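Local atomic coordinates of Lmo2184 protein (Listeria monocytogenes serovar 1/2a, PDB entry 5JOQ), a protein that probably serves as the membrane-tethered, heme-binding lipoprotein of an ABC transporter, taking up an iron-containing ligand for import. Residues 49-55 and 66-70; 180-184 and 198-202; 191-197 and 283-288. All coordinates share one frame. Numbering follows the deposited sequence.

Interaction 1 (49-55 and 66-70); sequences DKLDLPL and PKRYA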
ATOM      1  N   ASP A  49     -13.286  -2.562  25.248  1.00 17.58           N
ATOM      2  CA  ASP A  49     -12.591  -1.865  26.325  1.00 20.00           C
ATOM      3  C   ASP A  49     -13.520  -0.892  27.051  1.00 19.69           C
ATOM      4  O   ASP A  49     -13.500  -0.807  28.284  1.00 20.73           O
ATOM      5  CB  ASP A  49     -11.369  -1.136  25.759  1.00 21.85           C
ATOM      6  CG  ASP A  49     -10.637  -0.306  26.819  1.00 28.56           C
ATOM      7  OD1 ASP A  49     -10.224  -0.884  27.852  1.00 28.25           O
ATOM      8  OD2 ASP A  49     -10.474   0.916  26.610  1.00 30.47           O
ATOM      9  N   LYS A  50     -14.303  -0.107  26.303  1.00 18.03           N
ATOM     10  CA  LYS A  50     -15.224   0.837  26.936  1.00 21.63           C
ATOM     11  C   LYS A  50     -16.311   0.109  27.703  1.00 22.33           C
ATOM     12  O   LYS A  50     -16.850   0.662  28.666  1.00 22.90           O
ATOM     13  CB  LYS A  50     -15.872   1.758  25.894  1.00 18.01           C
ATOM     14  CG  LYS A  50     -14.861   2.686  25.169  1.00 19.98           C
ATOM     15  CD  LYS A  50     -14.270   3.734  26.083  1.00 26.52           C
ATOM     16  CE  LYS A  50     -13.317   4.652  25.249  1.00 30.95           C
ATOM     17  NZ  LYS A  50     -12.317   5.349  26.091  1.00 34.38           N
ATOM     18  N   LEU A  51     -16.654  -1.119  27.284  1.00 17.34           N
ATOM     19  CA  LEU A  51     -17.634  -1.928  28.003  1.00 20.48           C
ATOM     20  C   LEU A  51     -17.031  -2.704  29.160  1.00 20.26           C
ATOM     21  O   LEU A  51     -17.765  -3.425  29.859  1.00 20.83           O
ATOM     22  CB  LEU A  51     -18.328  -2.899  27.038  1.00 17.71           C
ATOM     23  CG  LEU A  51     -19.181  -2.226  25.943  1.00 20.84           C
ATOM     24  CD1 LEU A  51     -19.949  -3.274  25.149  1.00 17.99           C
ATOM     25  CD2 LEU A  51     -20.156  -1.156  26.492  1.00 20.66           C
ATOM     26  N   ASP A  52     -15.719  -2.599  29.373  1.00 18.36           N
ATOM     27  CA  ASP A  52     -15.051  -3.266  30.492  1.00 21.80           C
ATOM     28  C   ASP A  52     -15.235  -4.783  30.419  1.00 24.35           C
ATOM     29  O   ASP A  52     -15.536  -5.451  31.418  1.00 23.62           O
ATOM     30  CB  ASP A  52     -15.567  -2.710  31.826  1.00 25.18           C
ATOM     31  CG  ASP A  52     -14.745  -3.180  33.035  1.00 31.84           C
ATOM     32  OD1 ASP A  52     -13.603  -3.676  32.879  1.00 29.70           O
ATOM     33  OD2 ASP A  52     -15.253  -3.031  34.169  1.00 33.78           O
ATOM     34  N   LEU A  53     -15.031  -5.339  29.216  1.00 22.46           N
ATOM     35  CA  LEU A  53     -15.152  -6.768  28.980  1.00 19.74           C
ATOM     36  C   LEU A  53     -13.789  -7.396  28.707  1.00 24.38           C
ATOM     37  O   LEU A  53     -13.014  -6.853  27.914  1.00 24.64           O
ATOM     38  CB  LEU A  53     -16.079  -7.024  27.788  1.00 18.45           C
ATOM     39  CG  LEU A  53     -17.564  -6.829  28.148  1.00 17.60           C
ATOM     40  CD1 LEU A  53     -18.409  -6.718  26.894  1.00 17.17           C
ATOM     41  CD2 LEU A  53     -18.045  -7.989  29.058  1.00 18.49           C
ATOM     42  N   PRO A  54     -13.476  -8.539  29.312  1.00 24.70           N
ATOM     43  CA  PRO A  54     -12.251  -9.251  28.942  1.00 27.49           C
ATOM     44  C   PRO A  54     -12.419  -9.937  27.591  1.00 26.11           C
ATOM     45  O   PRO A  54     -13.533 -10.233  27.141  1.00 25.16           O
ATOM     46  CB  PRO A  54     -12.069 -10.263  30.076  1.00 29.23           C
ATOM     47  CG  PRO A  54     -13.432 -10.506  30.587  1.00 30.95           C
ATOM     48  CD  PRO A  54     -14.236  -9.244  30.359  1.00 27.53           C
ATOM     49  N   LEU A  55     -11.288 -10.167  26.931  1.00 24.01           N
ATOM     50  CA  LEU A  55     -11.244 -10.850  25.642  1.00 24.64           C
ATOM     51  C   LEU A  55     -10.298 -12.045  25.718  1.00 29.99           C
ATOM     52  O   LEU A  55      -9.275 -11.992  26.411  1.00 27.75           O
ATOM     53  CB  LEU A  55     -10.764  -9.909  24.532  1.00 24.74           C
ATOM     54  CG  LEU A  55     -11.649  -8.694  24.251  1.00 21.25           C
ATOM     55  CD1 LEU A  55     -10.978  -7.817  23.210  1.00 21.21           C
ATOM     56  CD2 LEU A  55     -13.020  -9.138  23.738  1.00 23.14           C
ATOM     57  N   PRO A  66      -6.212  -1.114  22.896  1.00 25.42           N
ATOM     58  CA  PRO A  66      -6.262  -0.784  24.326  1.00 25.15           C
ATOM     59  C   PRO A  66      -5.281  -1.641  25.123  1.00 28.94           C
ATOM     60  O   PRO A  66      -5.122  -2.843  24.871  1.00 27.54           O
ATOM     61  CB  PRO A  66      -7.720  -1.063  24.709  1.00 23.45           C
ATOM     62  CG  PRO A  66      -8.498  -0.873  23.399  1.00 23.14           C
ATOM     63  CD  PRO A  66      -7.536  -1.422  22.336  1.00 25.31           C
ATOM     64  N   LYS A  67      -4.627  -1.000  26.098  1.00 28.72           N
ATOM     65  CA  LYS A  67      -3.553  -1.640  26.853  1.00 36.47           C
ATOM     66  C   LYS A  67      -4.022  -2.861  27.630  1.00 34.54           C
ATOM     67  O   LYS A  67      -3.235  -3.781  27.858  1.00 31.53           O
ATOM     68  CB  LYS A  67      -2.920  -0.633  27.809  1.00 47.57           C
ATOM     69  CG  LYS A  67      -2.199   0.497  27.086  1.00 58.12           C
ATOM     70  CD  LYS A  67      -1.795   1.623  28.036  1.00 67.95           C
ATOM     71  CE  LYS A  67      -1.196   2.804  27.264  1.00 71.42           C
ATOM     72  NZ  LYS A  67       0.004   2.385  26.490  1.00 73.70           N
ATOM     73  N   ARG A  68      -5.282  -2.903  28.051  1.00 28.85           N
ATOM     74  CA  ARG A  68      -5.696  -4.047  28.848  1.00 32.78           C
ATOM     75  C   ARG A  68      -5.575  -5.363  28.080  1.00 32.32           C
ATOM     76  O   ARG A  68      -5.524  -6.422  28.701  1.00 29.50           O
ATOM     77  CB  ARG A  68      -7.130  -3.866  29.359  1.00 28.91           C
ATOM     78  CG  ARG A  68      -8.169  -3.834  28.281  1.00 28.35           C
ATOM     79  CD  ARG A  68      -9.607  -3.840  28.894  1.00 29.65           C
ATOM     80  NE  ARG A  68      -9.884  -5.071  29.651  1.00 31.89           N
ATOM     81  CZ  ARG A  68     -10.847  -5.188  30.565  1.00 34.53           C
ATOM     82  NH1 ARG A  68     -11.632  -4.148  30.846  1.00 29.55           N
ATOM     83  NH2 ARG A  68     -11.031  -6.347  31.199  1.00 37.11           N
ATOM     84  N   TYR A  69      -5.533  -5.334  26.750  1.00 28.11           N
ATOM     85  CA  TYR A  69      -5.464  -6.562  25.967  1.00 29.47           C
ATOM     86  C   TYR A  69      -4.042  -6.864  25.482  1.00 31.82           C
ATOM     87  O   TYR A  69      -3.860  -7.646  24.539  1.00 30.09           O
ATOM     88  CB  TYR A  69      -6.434  -6.483  24.787  1.00 26.18           C
ATOM     89  CG  TYR A  69      -7.862  -6.122  25.189  1.00 24.46           C
ATOM     90  CD1 TYR A  69      -8.551  -6.876  26.137  1.00 24.43           C
ATOM     91  CD2 TYR A  69      -8.521  -5.039  24.598  1.00 23.02           C
ATOM     92  CE1 TYR A  69      -9.847  -6.563  26.507  1.00 23.05           C
ATOM     93  CE2 TYR A  69      -9.833  -4.710  24.957  1.00 21.61           C
ATOM     94  CZ  TYR A  69     -10.491  -5.483  25.899  1.00 23.79           C
ATOM     95  OH  TYR A  69     -11.777  -5.157  26.230  1.00 23.51           O
ATOM     96  N   ALA A  70      -3.039  -6.248  26.111  1.00 31.46           N
ATOM     97  CA  ALA A  70      -1.654  -6.407  25.680  1.00 37.93           C
ATOM     98  C   ALA A  70      -1.244  -7.866  25.519  1.00 40.41           C
ATOM     99  O   ALA A  70      -0.437  -8.196  24.640  1.00 38.31           O
ATOM    100  CB  ALA A  70      -0.725  -5.726  26.687  1.00 37.21           C
TER
HETATM  101  O   HOH W   1      -7.041  -0.587  28.224  1.00 29.08           O
HETATM  102  O   HOH W   2     -11.593  -1.663  30.167  1.00 37.04           O
HETATM  103  O   HOH W   3     -13.171  -6.586  33.171  1.00 43.88           O
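A tyrosine and an arginine from the loop between strands 57-58 and 73-77 clasp the C-terminal end of helix 42-50 and the turn that follows it, in a partly buried contact at the edge of the N-terminal lobe. The helix closes in a Schellman motif: Asp52 takes positive phi, and the chain then runs out through Leu53 and Pro54. Tyr69 reaches into this turn. Tyr69 OH donates a 2.7 Å hydrogen bond to Leu53 O, which lies at the ring edge, near its plane, while one ring face receives Leu55, whose CD1 stands 3.6 Å from the centroid of the Tyr69 ring and 10° off its normal, a CH-pi contact. Arg68 lies further out. Arg68 NH1 forms a salt bridge with Asp52 OD1 (2.9 Å), and Leu53 O sits over one face of the guanidinium. Three waters fill the gaps: one joins Asp49 OD1 to Arg68 N, another joins Asp49 OD1 to Arg68 NH1, and the third joins Asp52 OD1 to Arg68 NH2. Pro66 CB packs against Asp49 CG at 3.7 Å. Met48 and Thr45 of helix 42-50 also touch the Tyr69 side chain; Leu55 rests on Ile37 and Ala39 of strand 37-39, and Leu51 turns to Glu142 and Ala143 of the long helix 140-161.

Interaction 2 (180-184 and 198-202); sequences LVVTE and ENVIK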
ATOM      1  N   LEU A 180     -15.506   4.119  -6.597  1.00 11.33           N
ATOM      2  CA  LEU A 180     -16.920   3.905  -6.306  1.00 14.13           C
ATOM      3  C   LEU A 180     -17.549   5.184  -5.755  1.00 14.18           C
ATOM      4  O   LEU A 180     -16.917   5.917  -4.996  1.00 13.20           O
ATOM      5  CB  LEU A 180     -17.097   2.807  -5.255  1.00 10.92           C
ATOM      6  CG  LEU A 180     -16.669   1.411  -5.745  1.00 16.74           C
ATOM      7  CD1 LEU A 180     -16.652   0.442  -4.576  1.00 13.90           C
ATOM      8  CD2 LEU A 180     -17.659   0.912  -6.790  1.00 21.40           C
ATOM      9  N   VAL A 181     -18.825   5.404  -6.088  1.00 13.86           N
ATOM     10  CA  VAL A 181     -19.603   6.471  -5.455  1.00 12.70           C
ATOM     11  C   VAL A 181     -20.177   5.954  -4.141  1.00 10.92           C
ATOM     12  O   VAL A 181     -20.760   4.866  -4.104  1.00 11.69           O
ATOM     13  CB  VAL A 181     -20.715   6.937  -6.394  1.00 13.59           C
ATOM     14  CG1 VAL A 181     -21.555   8.007  -5.705  1.00 17.21           C
ATOM     15  CG2 VAL A 181     -20.089   7.497  -7.669  1.00 14.12           C
ATOM     16  N   VAL A 182     -19.996   6.708  -3.063  1.00  8.41           N
ATOM     17  CA  VAL A 182     -20.434   6.288  -1.724  1.00 11.13           C
ATOM     18  C   VAL A 182     -21.764   6.980  -1.434  1.00 11.69           C
ATOM     19  O   VAL A 182     -21.858   8.212  -1.539  1.00 11.47           O
ATOM     20  CB  VAL A 182     -19.387   6.636  -0.645  1.00 10.62           C
ATOM     21  CG1 VAL A 182     -19.825   6.120   0.700  1.00 10.33           C
ATOM     22  CG2 VAL A 182     -17.975   6.036  -0.988  1.00  9.45           C
ATOM     23  N   THR A 183     -22.795   6.195  -1.096  1.00 10.64           N
ATOM     24  CA  THR A 183     -24.098   6.765  -0.791  1.00  9.99           C
ATOM     25  C   THR A 183     -24.268   7.017   0.709  1.00 11.60           C
ATOM     26  O   THR A 183     -23.430   6.646   1.527  1.00 11.52           O
ATOM     27  CB  THR A 183     -25.222   5.841  -1.245  1.00 11.43           C
ATOM     28  OG1 THR A 183     -25.301   4.724  -0.332  1.00 11.33           O
ATOM     29  CG2 THR A 183     -24.970   5.340  -2.705  1.00 12.42           C
ATOM     30  N   GLU A 184     -25.427   7.590   1.069  1.00  9.90           N
ATOM     31  CA  GLU A 184     -25.796   7.775   2.469  1.00  9.85           C
ATOM     32  C   GLU A 184     -25.859   6.454   3.229  1.00 11.23           C
ATOM     33  O   GLU A 184     -25.838   6.466   4.469  1.00 11.54           O
ATOM     34  CB  GLU A 184     -27.185   8.457   2.564  1.00 13.37           C
ATOM     35  CG  GLU A 184     -28.316   7.547   2.057  1.00 19.14           C
ATOM     36  CD  GLU A 184     -29.669   8.257   1.957  1.00 30.50           C
ATOM     37  OE1 GLU A 184     -29.931   9.094   2.868  1.00 27.91           O
ATOM     38  OE2 GLU A 184     -30.440   7.971   0.981  1.00 32.26           O
ATOM     39  N   GLU A 198     -25.182  17.494   1.512  1.00 14.48           N
ATOM     40  CA  GLU A 198     -26.204  16.892   0.653  1.00 15.45           C
ATOM     41  C   GLU A 198     -25.530  16.038  -0.426  1.00 11.79           C
ATOM     42  O   GLU A 198     -24.933  16.569  -1.362  1.00 14.12           O
ATOM     43  CB  GLU A 198     -27.068  17.985   0.016  1.00 21.49           C
ATOM     44  CG  GLU A 198     -28.073  17.461  -0.989  1.00 26.20           C
ATOM     45  CD  GLU A 198     -28.831  18.592  -1.716  1.00 33.48           C
ATOM     46  OE1 GLU A 198     -28.885  19.737  -1.192  1.00 35.39           O
ATOM     47  OE2 GLU A 198     -29.356  18.332  -2.818  1.00 34.12           O
ATOM     48  N   ASN A 199     -25.650  14.712  -0.309  1.00 10.75           N
ATOM     49  CA  ASN A 199     -25.010  13.799  -1.259  1.00 10.21           C
ATOM     50  C   ASN A 199     -25.596  14.068  -2.638  1.00 14.07           C
ATOM     51  O   ASN A 199     -26.816  14.231  -2.779  1.00 12.68           O
ATOM     52  CB  ASN A 199     -25.286  12.350  -0.820  1.00 13.25           C
ATOM     53  CG  ASN A 199     -24.278  11.355  -1.388  1.00 13.64           C
ATOM     54  OD1 ASN A 199     -23.992  11.372  -2.585  1.00 11.71           O
ATOM     55  ND2 ASN A 199     -23.725  10.510  -0.528  1.00 10.98           N
ATOM     56  N   VAL A 200     -24.745  14.138  -3.668  1.00 12.83           N
ATOM     57  CA  VAL A 200     -25.304  14.301  -5.006  1.00 12.72           C
ATOM     58  C   VAL A 200     -26.079  13.068  -5.439  1.00 17.38           C
ATOM     59  O   VAL A 200     -26.861  13.154  -6.388  1.00 18.59           O
ATOM     60  CB  VAL A 200     -24.234  14.613  -6.083  1.00 16.13           C
ATOM     61  CG1 VAL A 200     -23.710  16.021  -5.906  1.00 18.06           C
ATOM     62  CG2 VAL A 200     -23.087  13.556  -6.078  1.00 14.26           C
ATOM     63  N   ILE A 201     -25.852  11.921  -4.809  1.00 12.63           N
ATOM     64  CA  ILE A 201     -26.566  10.679  -5.129  1.00 16.18           C
ATOM     65  C   ILE A 201     -27.721  10.544  -4.172  1.00 17.64           C
ATOM     66  O   ILE A 201     -27.530  10.626  -2.956  1.00 22.74           O
ATOM     67  CB  ILE A 201     -25.654   9.433  -5.023  1.00 25.02           C
ATOM     68  CG1 ILE A 201     -24.483   9.558  -5.963  1.00 24.75           C
ATOM     69  CG2 ILE A 201     -26.435   8.195  -5.402  1.00 26.96           C
ATOM     70  CD1 ILE A 201     -24.920   9.730  -7.418  1.00 26.10           C
ATOM     71  N   LYS A 202     -28.925  10.345  -4.705  1.00 16.65           N
ATOM     72  CA  LYS A 202     -30.103  10.252  -3.868  1.00 19.84           C
ATOM     73  C   LYS A 202     -30.936   9.054  -4.268  1.00 19.24           C
ATOM     74  O   LYS A 202     -30.895   8.594  -5.408  1.00 20.20           O
ATOM     75  CB  LYS A 202     -30.965  11.522  -3.965  1.00 28.13           C
ATOM     76  CG  LYS A 202     -30.245  12.751  -3.483  1.00 31.17           C
ATOM     77  CD  LYS A 202     -31.098  13.994  -3.653  1.00 39.76           C
ATOM     78  CE  LYS A 202     -30.278  15.258  -3.340  1.00 46.37           C
ATOM     79  NZ  LYS A 202     -29.059  15.414  -4.225  1.00 45.82           N
TER
HETATM   80  O   HOH W   4     -21.427  10.466  -3.216  1.00 10.39           O
HETATM   81  O   HOH W   5     -27.128   8.952  -0.964  1.00 15.00           O
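Ile201 lays its side chain against Val181, with Ile201 CG1 only 3.3 Å from Val181 CG1, and Ile201 CG2 lies 4.2 Å from Thr183 CG2. Leu216 of helix 213-219 touches both Val181 and Ile201, and Leu209 of strand 208-210 adds to the same apolar patch. The two segments belong to one mixed sheet but are not paired with each other: strands 180-182 and 198-199 both pair with strand 168-173, the first antiparallel and the second parallel, and helix 187-194 lies between them in the chain. A side chain therefore makes the direct polar link. Asn199 ND2 donates to Val182 O (3.1 Å, 170° at the hydrogen), while Asn199 OD1 accepts from Ile201 N at 3.0 Å, an Asx turn that holds the chain as it leaves strand 198-199. Water 4 donates to both Val182 O and Asn199 OD1, each at 2.8 Å. Water 5 accepts from Glu184 N at 3.0 Å and donates to Ile201 O at 2.6 Å. The hydroxyl of Thr183 is engaged elsewhere, with Val206 O and His185 N. Within 198-202, Lys202 NZ donates to Asn199 O (2.9 Å) and forms a salt bridge with Glu198 OE2 (3.3 Å), its hydrogen bond weak. One amide thus serves two ends, its nitrogen tying the segments together and its oxygen shaping the turn; water 4 reinforces that direct link to Val182, and water 5 joins backbones too far apart to bond directly.

Interaction 3 (191-197 and 283-288); sequences LVKLAGG and MEKMLY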
ATOM      1  N   LEU A 191     -21.513  10.096   7.727  1.00 11.51           N
ATOM      2  CA  LEU A 191     -20.813  11.259   8.295  1.00 13.00           C
ATOM      3  C   LEU A 191     -21.148  12.527   7.525  1.00 11.81           C
ATOM      4  O   LEU A 191     -21.396  13.583   8.124  1.00 11.82           O
ATOM      5  CB  LEU A 191     -19.291  11.033   8.285  1.00 10.26           C
ATOM      6  CG  LEU A 191     -18.773   9.894   9.161  1.00 11.76           C
ATOM      7  CD1 LEU A 191     -17.264   9.783   8.887  1.00 12.00           C
ATOM      8  CD2 LEU A 191     -18.956  10.296  10.636  1.00 13.51           C
ATOM      9  N   VAL A 192     -21.128  12.451   6.188  1.00 10.09           N
ATOM     10  CA  VAL A 192     -21.477  13.612   5.377  1.00 11.35           C
ATOM     11  C   VAL A 192     -22.889  14.083   5.711  1.00 13.51           C
ATOM     12  O   VAL A 192     -23.136  15.279   5.901  1.00 12.58           O
ATOM     13  CB  VAL A 192     -21.338  13.282   3.882  1.00 11.96           C
ATOM     14  CG1 VAL A 192     -21.979  14.393   3.030  1.00  9.98           C
ATOM     15  CG2 VAL A 192     -19.833  13.133   3.495  1.00 10.80           C
ATOM     16  N   LYS A 193     -23.834  13.139   5.791  0.62 12.04           N
ATOM     17  CA  LYS A 193     -25.221  13.486   6.103  0.62 12.66           C
ATOM     18  C   LYS A 193     -25.325  14.183   7.453  0.62 12.77           C
ATOM     19  O   LYS A 193     -26.013  15.202   7.596  0.62 14.44           O
ATOM     20  CB  LYS A 193     -26.086  12.216   6.104  0.62 13.60           C
ATOM     21  CG  LYS A 193     -27.591  12.484   6.402  0.62 15.87           C
ATOM     22  CD  LYS A 193     -28.442  11.186   6.413  0.62 18.43           C
ATOM     23  CE  LYS A 193     -28.462  10.527   7.805  0.62 20.84           C
ATOM     24  NZ  LYS A 193     -29.381   9.324   7.928  0.62 21.96           N
ATOM     25  N   LEU A 194     -24.694  13.610   8.473  1.00 12.19           N
ATOM     26  CA  LEU A 194     -24.818  14.156   9.821  1.00 13.01           C
ATOM     27  C   LEU A 194     -24.199  15.542   9.912  1.00 13.38           C
ATOM     28  O   LEU A 194     -24.684  16.387  10.671  1.00 14.30           O
ATOM     29  CB  LEU A 194     -24.152  13.214  10.817  1.00 15.45           C
ATOM     30  CG  LEU A 194     -24.873  11.849  11.039  1.00 17.12           C
ATOM     31  CD1 LEU A 194     -23.984  10.935  11.885  1.00 17.46           C
ATOM     32  CD2 LEU A 194     -26.228  11.995  11.704  1.00 17.75           C
ATOM     33  N   ALA A 195     -23.120  15.782   9.163  1.00 12.80           N
ATOM     34  CA  ALA A 195     -22.485  17.107   9.131  1.00 14.91           C
ATOM     35  C   ALA A 195     -23.197  18.084   8.200  1.00 15.31           C
ATOM     36  O   ALA A 195     -22.716  19.215   7.995  1.00 17.33           O
ATOM     37  CB  ALA A 195     -21.016  16.963   8.726  1.00 13.33           C
ATOM     38  N   GLY A 196     -24.337  17.695   7.631  1.00 18.69           N
ATOM     39  CA  GLY A 196     -25.155  18.627   6.884  1.00 18.41           C
ATOM     40  C   GLY A 196     -24.939  18.592   5.384  1.00 17.88           C
ATOM     41  O   GLY A 196     -25.684  19.257   4.661  1.00 23.65           O
ATOM     42  N   GLY A 197     -23.973  17.817   4.897  1.00 14.00           N
ATOM     43  CA  GLY A 197     -23.747  17.737   3.462  1.00 13.23           C
ATOM     44  C   GLY A 197     -24.909  17.059   2.749  1.00 17.03           C
ATOM     45  O   GLY A 197     -25.535  16.156   3.275  1.00 16.50           O
ATOM     46  N   MET A 283     -15.096  16.347   9.463  1.00 15.65           N
ATOM     47  CA  MET A 283     -16.006  16.506   8.330  1.00 14.46           C
ATOM     48  C   MET A 283     -16.617  17.892   8.319  1.00 16.02           C
ATOM     49  O   MET A 283     -16.711  18.534   7.265  1.00 15.83           O
ATOM     50  CB  MET A 283     -17.102  15.431   8.377  1.00 15.98           C
ATOM     51  CG  MET A 283     -18.043  15.478   7.179  1.00 15.02           C
ATOM     52  SD  MET A 283     -17.264  15.069   5.617  1.00 15.66           S
ATOM     53  CE  MET A 283     -16.809  13.324   5.846  1.00 11.56           C
ATOM     54  N   GLU A 284     -17.017  18.386   9.490  1.00 16.25           N
ATOM     55  CA  GLU A 284     -17.611  19.715   9.572  1.00 19.48           C
ATOM     56  C   GLU A 284     -16.621  20.780   9.110  1.00 20.81           C
ATOM     57  O   GLU A 284     -17.007  21.738   8.434  1.00 21.16           O
ATOM     58  CB  GLU A 284     -18.101  19.977  11.002  1.00 22.03           C
ATOM     59  CG  GLU A 284     -18.831  21.275  11.142  1.00 27.31           C
ATOM     60  CD  GLU A 284     -19.142  21.648  12.596  1.00 34.60           C
ATOM     61  OE1 GLU A 284     -19.011  20.790  13.515  1.00 31.04           O
ATOM     62  OE2 GLU A 284     -19.510  22.828  12.797  1.00 40.79           O
ATOM     63  N   LYS A 285     -15.328  20.610   9.427  1.00 23.05           N
ATOM     64  CA  LYS A 285     -14.319  21.576   8.985  1.00 23.55           C
ATOM     65  C   LYS A 285     -14.196  21.601   7.470  1.00 20.66           C
ATOM     66  O   LYS A 285     -14.119  22.680   6.862  1.00 22.79           O
ATOM     67  CB  LYS A 285     -12.960  21.251   9.602  1.00 28.33           C
ATOM     68  CG  LYS A 285     -12.861  21.554  11.088  1.00 39.28           C
ATOM     69  CD  LYS A 285     -11.473  21.246  11.635  1.00 47.84           C
ATOM     70  CE  LYS A 285     -11.506  21.190  13.158  1.00 55.21           C
ATOM     71  NZ  LYS A 285     -10.377  20.387  13.706  1.00 60.16           N
ATOM     72  N   MET A 286     -14.185  20.424   6.847  1.00 18.50           N
ATOM     73  CA  MET A 286     -14.049  20.346   5.393  1.00 24.19           C
ATOM     74  C   MET A 286     -15.265  20.906   4.672  1.00 21.10           C
ATOM     75  O   MET A 286     -15.126  21.537   3.622  1.00 22.01           O
ATOM     76  CB  MET A 286     -13.835  18.893   4.980  1.00 21.38           C
ATOM     77  CG  MET A 286     -12.404  18.421   5.179  1.00 23.44           C
ATOM     78  SD  MET A 286     -12.202  16.690   4.716  1.00 24.03           S
ATOM     79  CE  MET A 286     -13.102  15.864   5.989  1.00 20.96           C
ATOM     80  N   LEU A 287     -16.471  20.639   5.188  1.00 19.84           N
ATOM     81  CA  LEU A 287     -17.678  21.042   4.473  1.00 17.65           C
ATOM     82  C   LEU A 287     -17.917  22.540   4.548  1.00 20.28           C
ATOM     83  O   LEU A 287     -18.523  23.107   3.637  1.00 24.80           O
ATOM     84  CB  LEU A 287     -18.901  20.299   5.029  1.00 16.05           C
ATOM     85  CG  LEU A 287     -18.906  18.785   4.807  1.00 19.26           C
ATOM     86  CD1 LEU A 287     -20.312  18.207   5.179  1.00 19.01           C
ATOM     87  CD2 LEU A 287     -18.497  18.476   3.374  1.00 18.54           C
ATOM     88  N   TYR A 288     -17.485  23.198   5.625  1.00 22.32           N
ATOM     89  CA  TYR A 288     -17.801  24.616   5.825  1.00 27.46           C
ATOM     90  C   TYR A 288     -16.596  25.536   5.962  1.00 36.25           C
ATOM     91  O   TYR A 288     -16.743  26.735   5.706  1.00 38.51           O
ATOM     92  CB  TYR A 288     -18.697  24.807   7.061  1.00 26.44           C
ATOM     93  CG  TYR A 288     -19.926  23.936   6.973  1.00 23.74           C
ATOM     94  CD1 TYR A 288     -21.022  24.323   6.204  1.00 23.53           C
ATOM     95  CD2 TYR A 288     -19.972  22.709   7.626  1.00 21.85           C
ATOM     96  CE1 TYR A 288     -22.142  23.508   6.076  1.00 22.03           C
ATOM     97  CE2 TYR A 288     -21.075  21.869   7.496  1.00 21.25           C
ATOM     98  CZ  TYR A 288     -22.164  22.281   6.729  1.00 22.42           C
ATOM     99  OH  TYR A 288     -23.258  21.439   6.584  1.00 20.79           O
TER
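Ala195 CB sits between two side chains of helix 276-288, 3.7 Å from Met283 CG and 3.8 Å from Leu287 CD1. Met283 runs on along helix 187-194, with Met283 CE reaching Val192 CG2 at 3.8 Å and Leu191 CB at 4.2 Å; beyond them, Val192 and Leu287 both meet Val169 of strand 168-173, so the two helices pack together on that sheet of the C-terminal lobe. Helix 187-194 ends here in a Schellman motif, with Gly197 N bonded to Val192 O (2.9 Å) and Gly196 N to Lys193 O (3.0 Å). Gly196 is its C-prime residue, with positive phi; a CB there would run into the preceding carbonyl and into Tyr288 OH. Gly197 N also comes to 3.7 Å from Leu287 CD1. At the polar edge, Tyr288 OH donates a 2.7 Å hydrogen bond to Ala195 O, while Lys285, out of reach of 191-197, forms a salt bridge with Glu84 of the third subunit, another copy of the protein.

Overall arrangement
Interaction 1 belongs to the N-terminal lobe and interactions 2 and 3 to the C-terminal one, two lobes spanned by the long helix 140-161, as expected for this solute-binding family. Interactions 1 and 2 lie on opposite sides of the chain's centre, their own centres 36 Å apart; between interactions 1 and 3 the centres are 32 Å apart and the nearest atoms about 17 Å. Interactions 2 and 3 are neighbours, with centres 13 Å apart: their segments alternate along the chain, so that strand 180-182, helix 187-194 and strand 198-199 pass from one contact to the other and back. None of the three includes a bound heme or metal.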